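Local coordinates for membrane-associated protein VP24 (Marburg virus - Musoke, Kenya, 1980, PDB 4OR8), which may act as a minor matrix protein of the virion, with a role in nucleocapsid assembly and virus budding, at the interface of chains A and B. Residues are numbered along the deposited sequence; one frame, centred on the assembly and turned at random. Chains: chain A/B, Membrane-associated protein VP24.

Contact 1: the interface of chains A and B. Residues chain A 86, 89-90, 184, 207-208; chain B 22, 24, 253, 255.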
loop_
_atom_site.group_PDB
_atom_site.type_symbol
_atom_site.label_atom_id
_atom_site.label_comp_id
_atom_site.label_asym_id
_atom_site.label_seq_id
_atom_site.Cartn_x
_atom_site.Cartn_y
_atom_site.Cartn_z
ATOM N N THR A 86 -6.244 0.125 -18.623
ATOM C CA THR A 86 -6.071 -0.882 -17.587
ATOM C C THR A 86 -6.924 -2.096 -17.937
ATOM O O THR A 86 -6.478 -3.238 -17.811
ATOM C CB THR A 86 -6.458 -0.343 -16.190
ATOM O OG1 THR A 86 -5.637 0.786 -15.865
ATOM C CG2 THR A 86 -6.266 -1.417 -15.130
ATOM N N LEU A 89 -5.036 -3.681 -20.890
ATOM C CA LEU A 89 -3.806 -4.375 -20.526
ATOM C C LEU A 89 -4.129 -5.724 -19.898
ATOM O O LEU A 89 -3.456 -6.721 -20.156
ATOM C CB LEU A 89 -2.966 -3.532 -19.567
ATOM C CG LEU A 89 -1.664 -4.178 -19.082
ATOM C CD1 LEU A 89 -0.760 -4.517 -20.259
ATOM C CD2 LEU A 89 -0.950 -3.272 -18.089
ATOM N N PHE A 90 -5.173 -5.744 -19.076
ATOM C CA PHE A 90 -5.642 -6.975 -18.459
ATOM C C PHE A 90 -6.955 -7.403 -19.094
ATOM O O PHE A 90 -7.916 -7.732 -18.396
ATOM C CB PHE A 90 -5.826 -6.781 -16.956
ATOM C CG PHE A 90 -4.570 -6.392 -16.241
ATOM C CD1 PHE A 90 -4.272 -5.060 -16.009
ATOM C CD2 PHE A 90 -3.680 -7.361 -15.809
ATOM C CE1 PHE A 90 -3.111 -4.700 -15.353
ATOM C CE2 PHE A 90 -2.517 -7.008 -15.153
ATOM C CZ PHE A 90 -2.232 -5.675 -14.924
ATOM N N VAL A 184 3.950 -3.098 -12.950
ATOM C CA VAL A 184 3.863 -3.109 -14.409
ATOM C C VAL A 184 4.435 -1.819 -14.996
ATOM O O VAL A 184 4.045 -0.718 -14.609
ATOM C CB VAL A 184 2.416 -3.324 -14.907
ATOM C CG1 VAL A 184 2.025 -4.787 -14.778
ATOM C CG2 VAL A 184 1.447 -2.434 -14.147
ATOM N N VAL A 207 0.797 -4.811 -9.164
ATOM C CA VAL A 207 0.276 -3.513 -9.567
ATOM C C VAL A 207 0.499 -2.511 -8.442
ATOM O O VAL A 207 1.049 -2.859 -7.399
ATOM C CB VAL A 207 -1.216 -3.589 -9.913
ATOM C CG1 VAL A 207 -1.421 -4.424 -11.165
ATOM C CG2 VAL A 207 -2.000 -4.171 -8.745
ATOM N N ASN A 208 0.077 -1.268 -8.654
ATOM C CA ASN A 208 0.243 -0.227 -7.642
ATOM C C ASN A 208 -0.472 -0.547 -6.336
ATOM O O ASN A 208 0.008 -0.205 -5.257
ATOM C CB ASN A 208 -0.239 1.124 -8.174
ATOM C CG ASN A 208 0.693 1.707 -9.213
ATOM O OD1 ASN A 208 1.910 1.546 -9.131
ATOM N ND2 ASN A 208 0.126 2.392 -10.198
ATOM N N TYR B 22 2.528 -8.519 -18.433
ATOM C CA TYR B 22 1.619 -7.384 -18.487
ATOM C C TYR B 22 2.351 -6.050 -18.546
ATOM O O TYR B 22 1.762 -5.002 -18.290
ATOM C CB TYR B 22 0.660 -7.411 -17.296
ATOM C CG TYR B 22 -0.307 -8.572 -17.323
ATOM C CD1 TYR B 22 -1.413 -8.557 -18.163
ATOM C CD2 TYR B 22 -0.119 -9.679 -16.508
ATOM C CE1 TYR B 22 -2.304 -9.612 -18.192
ATOM C CE2 TYR B 22 -1.006 -10.739 -16.530
ATOM C CZ TYR B 22 -2.097 -10.700 -17.375
ATOM O OH TYR B 22 -2.984 -11.752 -17.403
ATOM N N LEU B 24 4.003 -2.664 -19.938
ATOM C CA LEU B 24 3.477 -1.673 -20.867
ATOM C C LEU B 24 4.373 -1.522 -22.093
ATOM O O LEU B 24 5.571 -1.794 -22.027
ATOM C CB LEU B 24 3.325 -0.328 -20.154
ATOM C CG LEU B 24 2.314 -0.308 -19.006
ATOM C CD1 LEU B 24 2.417 0.984 -18.215
ATOM C CD2 LEU B 24 0.905 -0.496 -19.546
ATOM N N GLN B 253 0.214 2.906 -15.237
ATOM C CA GLN B 253 -1.221 2.696 -15.097
ATOM C C GLN B 253 -1.691 2.960 -13.664
ATOM O O GLN B 253 -0.946 2.734 -12.709
ATOM C CB GLN B 253 -1.593 1.272 -15.508
ATOM C CG GLN B 253 -1.082 0.210 -14.556
ATOM C CD GLN B 253 -2.004 -0.984 -14.479
ATOM O OE1 GLN B 253 -2.947 -1.105 -15.260
ATOM N NE2 GLN B 253 -1.742 -1.872 -13.529
ATOM N N LEU B 255 -3.833 1.364 -11.894
ATOM C CA LEU B 255 -4.094 0.165 -11.106
ATOM C C LEU B 255 -2.863 -0.247 -10.305
ATOM O O LEU B 255 -1.731 -0.155 -10.783
ATOM C CB LEU B 255 -4.542 -0.987 -12.001
ATOM C CG LEU B 255 -5.031 -2.226 -11.248
ATOM C CD1 LEU B 255 -6.334 -1.916 -10.531
ATOM C CD2 LEU B 255 -5.192 -3.418 -12.180
#
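The backbone N of A:Asn208 gives a hydrogen bond to the carbonyl O of B:Leu255, 3.0 Å away. The amide ND2 of A:Asn208 also lies near the carbonyl O of B:Gln253, but the geometry does not make it a hydrogen bond.

The side chain of B:Gln253 fills the middle of the patch. Its CG sits between the backbone N and the carbonyl carbon (chi1 69°), and the chain bends at chi2. The amide ends among A:Thr86, A:Phe90, A:Val184 and A:Val207. NE2 of B:Gln253 packs 3.3 Å from methyl CG2 of A:Val184. OE1 of B:Gln253 takes a weak hydrogen bond from OG1 of A:Thr86 at 3.3 Å. The amide carbon CD lies at the edge of the A:Phe90 ring.

That ring also stacks on the ring of B:Tyr22. The rings of A:Phe90 and B:Tyr22 have centroids 4.6 Å apart and planes 30° apart. The stack is offset, with CE2 of A:Phe90 over the rim of the tyrosine face. CG of A:Leu89 lies over a face of the A:Phe90 ring near its rim, and the A:Leu89 methyls meet the carbonyl O of B:Tyr22. CD2 of A:Leu89 lies 3.6 Å from CD2 of B:Leu24, the side chains crossing at about a right angle.

Contact 2: the interface of chains A and B. Residues chain A 183, 206, 208, 240, 244; chain B 206, 240, 244.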
loop_
_atom_site.group_PDB
_atom_site.type_symbol
_atom_site.label_atom_id
_atom_site.label_comp_id
_atom_site.label_asym_id
_atom_site.label_seq_id
_atom_site.Cartn_x
_atom_site.Cartn_y
_atom_site.Cartn_z
ATOM N N VAL A 183 6.407 -2.955 -10.321
ATOM C CA VAL A 183 5.053 -2.716 -10.799
ATOM C C VAL A 183 5.086 -2.795 -12.326
ATOM O O VAL A 183 6.148 -2.614 -12.926
ATOM C CB VAL A 183 4.539 -1.336 -10.328
ATOM C CG1 VAL A 183 3.088 -1.127 -10.717
ATOM C CG2 VAL A 183 4.693 -1.209 -8.822
ATOM N N ARG A 206 2.316 -7.732 -10.017
ATOM C CA ARG A 206 2.407 -6.614 -9.084
ATOM C C ARG A 206 1.907 -5.311 -9.694
ATOM O O ARG A 206 2.511 -4.770 -10.620
ATOM C CB ARG A 206 3.837 -6.429 -8.567
ATOM C CG ARG A 206 3.961 -5.275 -7.577
ATOM C CD ARG A 206 5.325 -5.209 -6.914
ATOM N NE ARG A 206 5.349 -4.216 -5.840
ATOM C CZ ARG A 206 6.421 -3.929 -5.106
ATOM N NH1 ARG A 206 7.568 -4.558 -5.326
ATOM N NH2 ARG A 206 6.349 -3.011 -4.153
ATOM N N ASN A 208 0.077 -1.268 -8.654
ATOM C CA ASN A 208 0.243 -0.227 -7.642
ATOM C C ASN A 208 -0.472 -0.547 -6.336
ATOM O O ASN A 208 0.008 -0.205 -5.257
ATOM C CB ASN A 208 -0.239 1.124 -8.174
ATOM C CG ASN A 208 0.693 1.707 -9.213
ATOM O OD1 ASN A 208 1.910 1.546 -9.131
ATOM N ND2 ASN A 208 0.126 2.392 -10.198
ATOM N N GLU A 240 -1.275 -4.866 -0.798
ATOM C CA GLU A 240 0.143 -4.869 -0.463
ATOM C C GLU A 240 0.405 -4.942 1.043
ATOM O O GLU A 240 1.419 -5.486 1.475
ATOM C CB GLU A 240 0.820 -3.635 -1.060
ATOM C CG GLU A 240 2.324 -3.752 -1.182
ATOM C CD GLU A 240 2.945 -2.554 -1.873
ATOM O OE1 GLU A 240 2.198 -1.621 -2.242
ATOM O OE2 GLU A 240 4.182 -2.549 -2.047
ATOM N N ARG A 244 3.128 -7.086 3.168
ATOM C CA ARG A 244 4.175 -6.193 3.666
ATOM C C ARG A 244 4.442 -6.461 5.141
ATOM O O ARG A 244 5.590 -6.546 5.574
ATOM C CB ARG A 244 3.773 -4.731 3.458
ATOM C CG ARG A 244 4.736 -3.715 4.059
ATOM C CD ARG A 244 5.944 -3.486 3.172
ATOM N NE ARG A 244 5.561 -2.925 1.880
ATOM C CZ ARG A 244 6.419 -2.595 0.921
ATOM N NH1 ARG A 244 7.723 -2.761 1.104
ATOM N NH2 ARG A 244 5.974 -2.095 -0.222
ATOM N N ARG B 206 6.182 5.833 7.526
ATOM C CA ARG B 206 5.735 4.710 6.715
ATOM C C ARG B 206 5.256 3.545 7.578
ATOM O O ARG B 206 5.993 3.036 8.426
ATOM C CB ARG B 206 6.833 4.240 5.763
ATOM C CG ARG B 206 6.382 3.117 4.853
ATOM C CD ARG B 206 7.438 2.757 3.828
ATOM N NE ARG B 206 6.883 1.879 2.800
ATOM C CZ ARG B 206 7.522 1.525 1.690
ATOM N NH1 ARG B 206 8.750 1.972 1.455
ATOM N NH2 ARG B 206 6.932 0.726 0.814
ATOM N N GLU B 240 -0.406 3.602 0.124
ATOM C CA GLU B 240 0.820 3.459 -0.648
ATOM C C GLU B 240 0.611 3.628 -2.152
ATOM O O GLU B 240 1.421 4.263 -2.827
ATOM C CB GLU B 240 1.436 2.092 -0.352
ATOM C CG GLU B 240 2.838 1.892 -0.878
ATOM C CD GLU B 240 3.443 0.589 -0.392
ATOM O OE1 GLU B 240 2.882 -0.008 0.552
ATOM O OE2 GLU B 240 4.472 0.157 -0.954
ATOM N N ARG B 244 2.709 5.519 -5.141
ATOM C CA ARG B 244 3.481 4.578 -5.951
ATOM C C ARG B 244 3.192 4.761 -7.437
ATOM O O ARG B 244 4.050 4.525 -8.286
ATOM C CB ARG B 244 3.199 3.138 -5.525
ATOM C CG ARG B 244 4.055 2.115 -6.239
ATOM C CD ARG B 244 3.849 0.732 -5.668
ATOM N NE ARG B 244 4.313 0.625 -4.288
ATOM C CZ ARG B 244 5.593 0.543 -3.937
ATOM N NH1 ARG B 244 6.542 0.576 -4.862
ATOM N NH2 ARG B 244 5.926 0.438 -2.661
#
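Methyl CG2 of A:Val183 packs 3.8 Å from CD of B:Arg244, the two side chains crossing at a slant. CG of B:Arg244 also lies 3.6 Å from the amide OD1 of A:Asn208. This apolar part is small, and most of the patch is charged.

B:Arg244 then bends at chi3 (-66°), which brings its guanidinium toward the carboxylate of A:Glu240, tip to tip. The salt bridge from NH2 of B:Arg244 to OE2 of A:Glu240 is long, at 3.5 Å. In the twin pair, NH2 of A:Arg244 lies 2.8 Å from OE2 of B:Glu240, a salt bridge without hydrogen-bond geometry. The same NH2 makes a bent hydrogen bond to OE2 of A:Glu240 at 2.6 Å, from above the carboxylate plane.

OE2 of A:Glu240 and OE2 of B:Glu240 are modelled 2.9 Å apart, a clash of two acceptors that is doubtful at this resolution. Four arginines surround the two carboxylates and may offset their repulsion. NH2 of B:Arg206 lies over one face of the A:Arg244 guanidinium, toward its rim. It also forms a salt bridge to OE2 of B:Glu240, 3.1 Å away.

In chain A, residues 240 and 244 belong to helix 240-244, which follows strand 232-239. A:Arg206 reaches in, extended, from strand 200-207.

Contact 3: the interface of chains A and B. Residues chain A 192, 194, 201, 203, 216; chain B 21-22.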
loop_
_atom_site.group_PDB
_atom_site.type_symbol
_atom_site.label_atom_id
_atom_site.label_comp_id
_atom_site.label_asym_id
_atom_site.label_seq_id
_atom_site.Cartn_x
_atom_site.Cartn_y
_atom_site.Cartn_z
ATOM N N SER A 192 5.877 -9.961 -13.056
ATOM C CA SER A 192 5.016 -11.109 -12.808
ATOM C C SER A 192 5.772 -12.383 -12.460
ATOM O O SER A 192 6.882 -12.616 -12.937
ATOM C CB SER A 192 4.095 -11.362 -14.002
ATOM O OG SER A 192 2.986 -10.485 -13.976
ATOM N N GLU A 194 5.133 -16.400 -12.752
ATOM C CA GLU A 194 4.283 -17.432 -13.327
ATOM C C GLU A 194 4.671 -18.813 -12.820
ATOM O O GLU A 194 5.842 -19.088 -12.580
ATOM C CB GLU A 194 4.357 -17.405 -14.854
ATOM C CG GLU A 194 3.828 -16.130 -15.478
ATOM C CD GLU A 194 3.648 -16.257 -16.976
ATOM O OE1 GLU A 194 3.521 -17.399 -17.466
ATOM O OE2 GLU A 194 3.637 -15.215 -17.664
ATOM N N GLN A 201 -2.634 -22.832 -14.691
ATOM C CA GLN A 201 -1.605 -21.804 -14.735
ATOM C C GLN A 201 -1.941 -20.674 -13.764
ATOM O O GLN A 201 -3.069 -20.179 -13.739
ATOM C CB GLN A 201 -1.457 -21.261 -16.157
ATOM C CG GLN A 201 -0.202 -20.434 -16.385
ATOM C CD GLN A 201 -0.077 -19.945 -17.818
ATOM O OE1 GLN A 201 -1.077 -19.674 -18.484
ATOM N NE2 GLN A 201 1.155 -19.835 -18.299
ATOM N N ILE A 203 -0.731 -16.872 -12.314
ATOM C CA ILE A 203 0.088 -15.689 -12.549
ATOM C C ILE A 203 -0.122 -14.662 -11.445
ATOM O O ILE A 203 -1.256 -14.309 -11.128
ATOM C CB ILE A 203 -0.247 -15.037 -13.907
ATOM C CG1 ILE A 203 -0.211 -16.079 -15.026
ATOM C CG2 ILE A 203 0.705 -13.893 -14.204
ATOM C CD1 ILE A 203 -0.677 -15.554 -16.358
ATOM N N ARG A 216 -5.643 -19.709 -14.480
ATOM C CA ARG A 216 -6.258 -20.111 -15.741
ATOM C C ARG A 216 -6.394 -21.628 -15.847
ATOM O O ARG A 216 -5.476 -22.368 -15.491
ATOM C CB ARG A 216 -5.447 -19.578 -16.921
ATOM C CG ARG A 216 -5.215 -18.079 -16.888
ATOM C CD ARG A 216 -4.392 -17.625 -18.081
ATOM N NE ARG A 216 -4.120 -16.190 -18.049
ATOM C CZ ARG A 216 -3.399 -15.546 -18.960
ATOM N NH1 ARG A 216 -2.875 -16.209 -19.982
ATOM N NH2 ARG A 216 -3.201 -14.240 -18.852
ATOM N N ARG B 21 4.742 -10.189 -18.472
ATOM C CA ARG B 21 3.563 -10.551 -19.249
ATOM C C ARG B 21 2.633 -9.364 -19.451
ATOM O O ARG B 21 2.026 -9.215 -20.509
ATOM C CB ARG B 21 2.806 -11.697 -18.577
ATOM C CG ARG B 21 1.566 -12.136 -19.337
ATOM C CD ARG B 21 1.263 -13.600 -19.089
ATOM N NE ARG B 21 0.697 -14.243 -20.272
ATOM C CZ ARG B 21 0.562 -15.556 -20.412
ATOM N NH1 ARG B 21 0.959 -16.371 -19.443
ATOM N NH2 ARG B 21 0.035 -16.057 -21.522
ATOM N N TYR B 22 2.528 -8.519 -18.433
ATOM C CA TYR B 22 1.619 -7.384 -18.487
ATOM C C TYR B 22 2.351 -6.050 -18.546
ATOM O O TYR B 22 1.762 -5.002 -18.290
ATOM C CB TYR B 22 0.660 -7.411 -17.296
ATOM C CG TYR B 22 -0.307 -8.572 -17.323
ATOM C CD1 TYR B 22 -1.413 -8.557 -18.163
ATOM C CD2 TYR B 22 -0.119 -9.679 -16.508
ATOM C CE1 TYR B 22 -2.304 -9.612 -18.192
ATOM C CE2 TYR B 22 -1.006 -10.739 -16.530
ATOM C CZ TYR B 22 -2.097 -10.700 -17.375
ATOM O OH TYR B 22 -2.984 -11.752 -17.403
#
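NH1 of B:Arg21 forms a salt bridge to the carboxylate OE1 of A:Glu194 at 3.4 Å, and makes a weak hydrogen bond to OE2 of the same carboxylate. The two flat groups are turned 18° from each other. CG of B:Arg21 is anti to the backbone N (chi1 -180°), and the chain runs out across A:Glu194 before bending at chi3.

Like charges also meet. NH1 of A:Arg216 lies over one face of the B:Arg21 guanidinium, toward its rim, 3.3 Å from NH2 of B:Arg21. A:Glu194 may help to balance this charge. NE2 of A:Gln201 sits at the edge of the same guanidinium, the amide nearly perpendicular to it.

Apolar contact comes from A:Ile203. Its CD1 packs 3.9 Å from CD of B:Arg21, the side chains crossing at a right angle. The same methyl lies over one face of the A:Arg216 guanidinium, toward its rim. Within chain B, CG of B:Arg21 lies over the rim of one face of the B:Tyr22 ring.

A further polar contact is made by the phenol. A:Arg216 is extended and meets B:Tyr22 tip to tip. NH2 of A:Arg216 gives a weak hydrogen bond to OH of B:Tyr22, 2.9 Å away.

Contact 1 sits at the corner of the three. Its C-alpha centre is about 13 Å from that of contact 2 and about 13 Å from that of contact 3, while contacts 2 and 3 are about 19 Å apart. A:Asn208 belongs to contacts 1 and 2, and B:Tyr22 to contacts 1 and 3. Strand 200-207 of chain A supplies residues to all three. The chain B segment around residues 21 to 24 spans contacts 1 and 3. The interface is two-fold symmetric, so each contact has a twin. VP24 may be a monomer or a homotetramer, and the structure alone does not show that this dimer forms in the virion.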